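Local coordinates for purine nucleoside phosphorylase (Anopheles gambiae, PDB 2P4S), which catalyses the phosphorolysis of purine ribo- and deoxyribonucleosides, preferring inosine and 2'-deoxyinosine, to free base and pentose 1-phosphate in purine salvage, at residues S361-V364 against K365-Y369; S305-H308 against E309-A313. All blocks are in the same frame, centred on the assembly; numbering follows the deposited sequence.

Contact 1 (S361-V364 against K365-Y369); sequences SRIV and KHIHY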
loop_
_atom_site.group_PDB
_atom_site.type_symbol
_atom_site.label_atom_id
_atom_site.label_comp_id
_atom_site.label_asym_id
_atom_site.label_seq_id
_atom_site.Cartn_x
_atom_site.Cartn_y
_atom_site.Cartn_z
ATOM N N SER A 361 17.684 3.314 -30.497
ATOM C CA SER A 361 17.557 3.564 -31.927
ATOM C C SER A 361 17.362 2.278 -32.755
ATOM O O SER A 361 16.502 2.208 -33.644
ATOM C CB SER A 361 18.813 4.343 -32.347
ATOM O OG SER A 361 18.787 4.576 -33.710
ATOM N N ARG A 362 18.115 1.234 -32.423
ATOM C CA ARG A 362 17.886 -0.098 -33.008
ATOM C C ARG A 362 16.563 -0.776 -32.654
ATOM O O ARG A 362 15.985 -1.428 -33.524
ATOM C CB ARG A 362 19.073 -0.999 -32.750
ATOM C CG ARG A 362 20.288 -0.452 -33.411
ATOM C CD ARG A 362 21.385 -1.438 -33.557
ATOM N NE ARG A 362 22.571 -0.774 -34.116
ATOM C CZ ARG A 362 23.565 -1.404 -34.741
ATOM N NH1 ARG A 362 23.537 -2.732 -34.868
ATOM N NH2 ARG A 362 24.605 -0.711 -35.207
ATOM N N ILE A 363 16.065 -0.621 -31.408
ATOM C CA ILE A 363 14.687 -1.076 -31.080
ATOM C C ILE A 363 13.594 -0.381 -31.876
ATOM O O ILE A 363 12.685 -1.031 -32.387
ATOM C CB ILE A 363 14.341 -1.029 -29.543
ATOM C CG1 ILE A 363 14.865 -2.304 -28.858
ATOM C CG2 ILE A 363 12.812 -1.048 -29.291
ATOM C CD1 ILE A 363 16.049 -1.979 -28.030
ATOM N N VAL A 364 13.675 0.937 -31.972
ATOM C CA VAL A 364 12.680 1.719 -32.722
ATOM C C VAL A 364 12.727 1.311 -34.212
ATOM O O VAL A 364 11.670 1.172 -34.882
ATOM C CB VAL A 364 12.961 3.252 -32.533
ATOM C CG1 VAL A 364 12.159 4.097 -33.539
ATOM C CG2 VAL A 364 12.659 3.666 -31.114
ATOM N N LYS A 365 13.952 1.135 -34.726
ATOM C CA LYS A 365 14.137 0.659 -36.101
ATOM C C LYS A 365 13.479 -0.710 -36.324
ATOM O O LYS A 365 12.827 -0.920 -37.335
ATOM C CB LYS A 365 15.623 0.653 -36.451
ATOM C CG LYS A 365 16.010 -0.125 -37.741
ATOM C CD LYS A 365 17.539 -0.423 -37.711
ATOM C CE LYS A 365 18.096 -0.664 -39.135
ATOM N NZ LYS A 365 17.844 -2.061 -39.597
ATOM N N HIS A 366 13.581 -1.614 -35.356
ATOM C CA HIS A 366 12.888 -2.880 -35.436
ATOM C C HIS A 366 11.320 -2.752 -35.449
ATOM O O HIS A 366 10.610 -3.384 -36.264
ATOM C CB HIS A 366 13.370 -3.813 -34.309
ATOM C CG HIS A 366 12.755 -5.184 -34.364
ATOM N ND1 HIS A 366 13.165 -6.146 -35.267
ATOM C CD2 HIS A 366 11.732 -5.732 -33.661
ATOM C CE1 HIS A 366 12.436 -7.239 -35.091
ATOM N NE2 HIS A 366 11.559 -7.008 -34.126
ATOM N N ILE A 367 10.791 -1.940 -34.528
ATOM C CA ILE A 367 9.356 -1.652 -34.479
ATOM C C ILE A 367 8.889 -1.094 -35.839
ATOM O O ILE A 367 7.829 -1.458 -36.351
ATOM C CB ILE A 367 9.042 -0.636 -33.358
ATOM C CG1 ILE A 367 9.298 -1.278 -31.979
ATOM C CG2 ILE A 367 7.631 -0.050 -33.539
ATOM C CD1 ILE A 367 9.378 -0.312 -30.788
ATOM N N HIS A 368 9.687 -0.209 -36.415
ATOM C CA HIS A 368 9.344 0.458 -37.658
ATOM C C HIS A 368 9.318 -0.495 -38.876
ATOM O O HIS A 368 8.323 -0.521 -39.589
ATOM C CB HIS A 368 10.296 1.627 -37.905
ATOM C CG HIS A 368 9.993 2.390 -39.154
ATOM N ND1 HIS A 368 8.883 3.209 -39.279
ATOM C CD2 HIS A 368 10.637 2.433 -40.347
ATOM C CE1 HIS A 368 8.877 3.741 -40.488
ATOM N NE2 HIS A 368 9.934 3.293 -41.150
ATOM N N TYR A 369 10.411 -1.230 -39.106
ATOM C CA TYR A 369 10.473 -2.327 -40.087
ATOM C C TYR A 369 9.353 -3.374 -39.952
ATOM O O TYR A 369 8.661 -3.641 -40.918
ATOM C CB TYR A 369 11.832 -3.014 -40.002
ATOM C CG TYR A 369 12.115 -4.139 -41.015
ATOM C CD1 TYR A 369 12.474 -3.844 -42.366
ATOM C CD2 TYR A 369 12.099 -5.495 -40.613
ATOM C CE1 TYR A 369 12.774 -4.871 -43.299
ATOM C CE2 TYR A 369 12.398 -6.545 -41.545
ATOM C CZ TYR A 369 12.734 -6.223 -42.882
ATOM O OH TYR A 369 13.023 -7.255 -43.785
#

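Contact 2 (S305-H308 against E309-A313); sequences STVH and EIITA. With PO4 (phosphate ion), chain D.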
loop_
_atom_site.group_PDB
_atom_site.type_symbol
_atom_site.label_atom_id
_atom_site.label_comp_id
_atom_site.label_asym_id
_atom_site.label_seq_id
_atom_site.Cartn_x
_atom_site.Cartn_y
_atom_site.Cartn_z
ATOM N N SER A 305 9.055 4.657 -10.705
ATOM C CA SER A 305 8.290 5.206 -11.827
ATOM C C SER A 305 7.761 4.084 -12.712
ATOM O O SER A 305 7.754 2.911 -12.280
ATOM C CB SER A 305 9.164 6.160 -12.624
ATOM O OG SER A 305 10.098 5.419 -13.391
ATOM N N THR A 306 7.308 4.417 -13.939
ATOM C CA THR A 306 7.191 3.383 -15.027
ATOM C C THR A 306 5.989 2.449 -14.973
ATOM O O THR A 306 5.262 2.326 -15.966
ATOM C CB THR A 306 8.500 2.534 -15.121
ATOM O OG1 THR A 306 9.561 3.423 -15.440
ATOM C CG2 THR A 306 8.439 1.428 -16.204
ATOM N N VAL A 307 5.780 1.808 -13.827
ATOM C CA VAL A 307 4.772 0.717 -13.714
ATOM C C VAL A 307 3.367 1.207 -14.168
ATOM O O VAL A 307 2.715 0.566 -14.973
ATOM C CB VAL A 307 4.760 0.057 -12.251
ATOM C CG1 VAL A 307 3.461 -0.738 -11.977
ATOM C CG2 VAL A 307 5.930 -0.852 -12.079
ATOM N N HIS A 308 2.961 2.373 -13.648
ATOM C CA HIS A 308 1.664 3.022 -13.920
ATOM C C HIS A 308 1.588 3.603 -15.318
ATOM O O HIS A 308 0.519 3.646 -15.900
ATOM C CB HIS A 308 1.350 4.113 -12.848
ATOM C CG HIS A 308 2.522 4.981 -12.510
ATOM N ND1 HIS A 308 3.494 4.604 -11.606
ATOM C CD2 HIS A 308 2.911 6.187 -12.999
ATOM C CE1 HIS A 308 4.432 5.539 -11.556
ATOM N NE2 HIS A 308 4.114 6.492 -12.417
ATOM N N GLU A 309 2.709 4.062 -15.856
ATOM C CA GLU A 309 2.789 4.399 -17.284
ATOM C C GLU A 309 2.513 3.176 -18.209
ATOM O O GLU A 309 1.753 3.258 -19.195
ATOM C CB GLU A 309 4.184 4.989 -17.594
ATOM C CG GLU A 309 4.480 6.314 -16.885
ATOM C CD GLU A 309 5.975 6.545 -16.649
ATOM O OE1 GLU A 309 6.804 5.742 -17.130
ATOM O OE2 GLU A 309 6.340 7.547 -15.989
ATOM N N ILE A 310 3.198 2.072 -17.923
ATOM C CA ILE A 310 2.960 0.797 -18.592
ATOM C C ILE A 310 1.520 0.305 -18.464
ATOM O O ILE A 310 0.950 -0.145 -19.426
ATOM C CB ILE A 310 3.978 -0.293 -18.090
ATOM C CG1 ILE A 310 5.425 0.134 -18.458
ATOM C CG2 ILE A 310 3.635 -1.667 -18.684
ATOM C CD1 ILE A 310 5.814 -0.064 -19.983
ATOM N N ILE A 311 0.915 0.400 -17.287
ATOM C CA ILE A 311 -0.460 -0.053 -17.102
ATOM C C ILE A 311 -1.449 0.790 -17.931
ATOM O O ILE A 311 -2.403 0.275 -18.554
ATOM C CB ILE A 311 -0.814 0.000 -15.595
ATOM C CG1 ILE A 311 -0.129 -1.144 -14.850
ATOM C CG2 ILE A 311 -2.309 -0.058 -15.341
ATOM C CD1 ILE A 311 -0.422 -1.136 -13.329
ATOM N N THR A 312 -1.220 2.096 -17.937
ATOM C CA THR A 312 -1.993 3.004 -18.804
ATOM C C THR A 312 -1.811 2.669 -20.296
ATOM O O THR A 312 -2.761 2.680 -21.048
ATOM C CB THR A 312 -1.594 4.461 -18.507
ATOM O OG1 THR A 312 -1.790 4.716 -17.096
ATOM C CG2 THR A 312 -2.417 5.421 -19.344
ATOM N N ALA A 313 -0.585 2.383 -20.716
ATOM C CA ALA A 313 -0.300 2.001 -22.094
ATOM C C ALA A 313 -1.058 0.735 -22.493
ATOM O O ALA A 313 -1.666 0.675 -23.547
ATOM C CB ALA A 313 1.172 1.801 -22.296
HETATM P P PO4 D . 13.398 7.510 -12.949
HETATM O O1 PO4 D . 14.470 7.047 -13.884
HETATM O O2 PO4 D . 12.571 8.576 -13.670
HETATM O O3 PO4 D . 12.463 6.435 -12.537
HETATM O O4 PO4 D . 14.067 8.058 -11.724
HETATM O O HOH W 1 6.064 7.995 -13.101
#

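Contact 1 (S361-V364 against K365-Y369)
Ser361 to Val364 each lend a backbone carbonyl to the amide four residues on, in Lys365 to His368, so 361-364 and 365-369 are consecutive turns of one alpha-helix. The four bonds are nearly equal in length: Lys365 N lies 3.0 Å from Ser361 O, and His368 N 2.9 Å from Val364 O. The bond from Ile367 N to Ile363 O is the straightest, with an N-H...O angle of 169°, and its donor is tilted least from the carbonyl plane. Across the turn the apolar side chains meet through Ile363 and Ile367. The methyl CG2 of Ile363 touches CD1 of Ile367 at 3.8 Å, the two chains crossing at a slant. Ile367 reaches back because CG1 stands beside its own backbone N (chi1 -68°) and the chain then extends, which also lays CG1 3.4 Å from Ile363 O, beside the carbonyl oxygen that accepts the helix bond from its own N. The i to i+4 spacing is alpha-helical, and the burial makes the helix amphipathic: Ile363, Val364 and Ile367 are buried, Lys365 and His368 exposed. This is the C-terminal helix 353-370, packed on the central mixed beta-sheet. Ile363 and Val364 rest on Ile197 of strand 195-204, and Ile363 also meets Ile262 of helix 253-265. Val364 faces Val161 and Val163 of strand 161-167; its CG1, anti to the backbone N, lies 3.7 Å from Lys365 N. His366 packs on Leu255 of helix 253-265. Lys365 sets only its CB near the preceding turn, 3.3 Å from Ser361 O, while its amine end leads away. Arg362 points backward along the helix, where its NE forms a salt bridge with Glu358 and its NH1 a hydrogen bond with Gln265 of helix 253-265.

Contact 2 (S305-H308 against E309-A313)
Glu309 sets CG beside its own backbone N (chi1 -64°) and extends from there, which carries its carboxylate back to the N-cap residue Thr306, where OE1 comes 3.2 Å from Thr306 CA. His308 turns its ring the same way by placing CG between N and the carbonyl carbon (chi1 44°), and the two side chains run side by side with ring and carboxylate planes 68° apart. A water joins their ends: it lies 2.6 Å from His308 NE2 and donates to Glu309 OE2 at 2.9 Å. That carboxylate has a stronger partner in Arg169: OE2 orients the arginine through a salt bridge to NE, while NH1 of the same arginine bonds the phosphate. Thr306 makes no capping bond with its side chain. OG1 instead donates to Ser305 OG at 2.9 Å and is also bonded to Asn200 of strand 195-204. Its carbonyl starts the helix: Ile310 N is 2.9 Å from Thr306 O, approaching nearly in line with C=O. One residue further along, Val307 CG1 and Ile311 CD1 lie 4.1 Å apart, their side chains alongside each other and pointing the same way. His308 O is gripped twice by Thr312, through the backbone N from above the carbonyl plane and through OG1 at 2.8 Å, the hydroxyl donating; this fixes the rotation of the Thr312 side chain against helix 178-191. The Ser305 hydroxyl accepts a hydrogen bond from Thr306 OG1 and donates one to the phosphate, OG lying 2.7 Å from O3. Ser118 N and Ala201 N also bond the ion, and Glu309, by holding Arg169, forms part of the second shell of the phosphate-binding site of this purine nucleoside phosphorylase.

Contact 1 is a run of helix 353-370, contact 2 the N-terminal start of helix 307-315, and they serve different regions of the subunit. Contact 2 closes before contact 1 opens along the chain; their centres are 21 Å apart and their nearest atoms about 11 Å, so they do not touch. Strand 195-204 relates them: Ile197 and His195 meet side chains of contact 1, whereas Ala198 and Asn200 meet those of contact 2. The centre of contact 2 lies about 8 Å from the centre of the chain, and its Thr306 side chain is about 8 Å from the bound inhibitor DADMe-ImmH. The centre of contact 1, about 17 Å from that of the chain, lies away from the annotated sites.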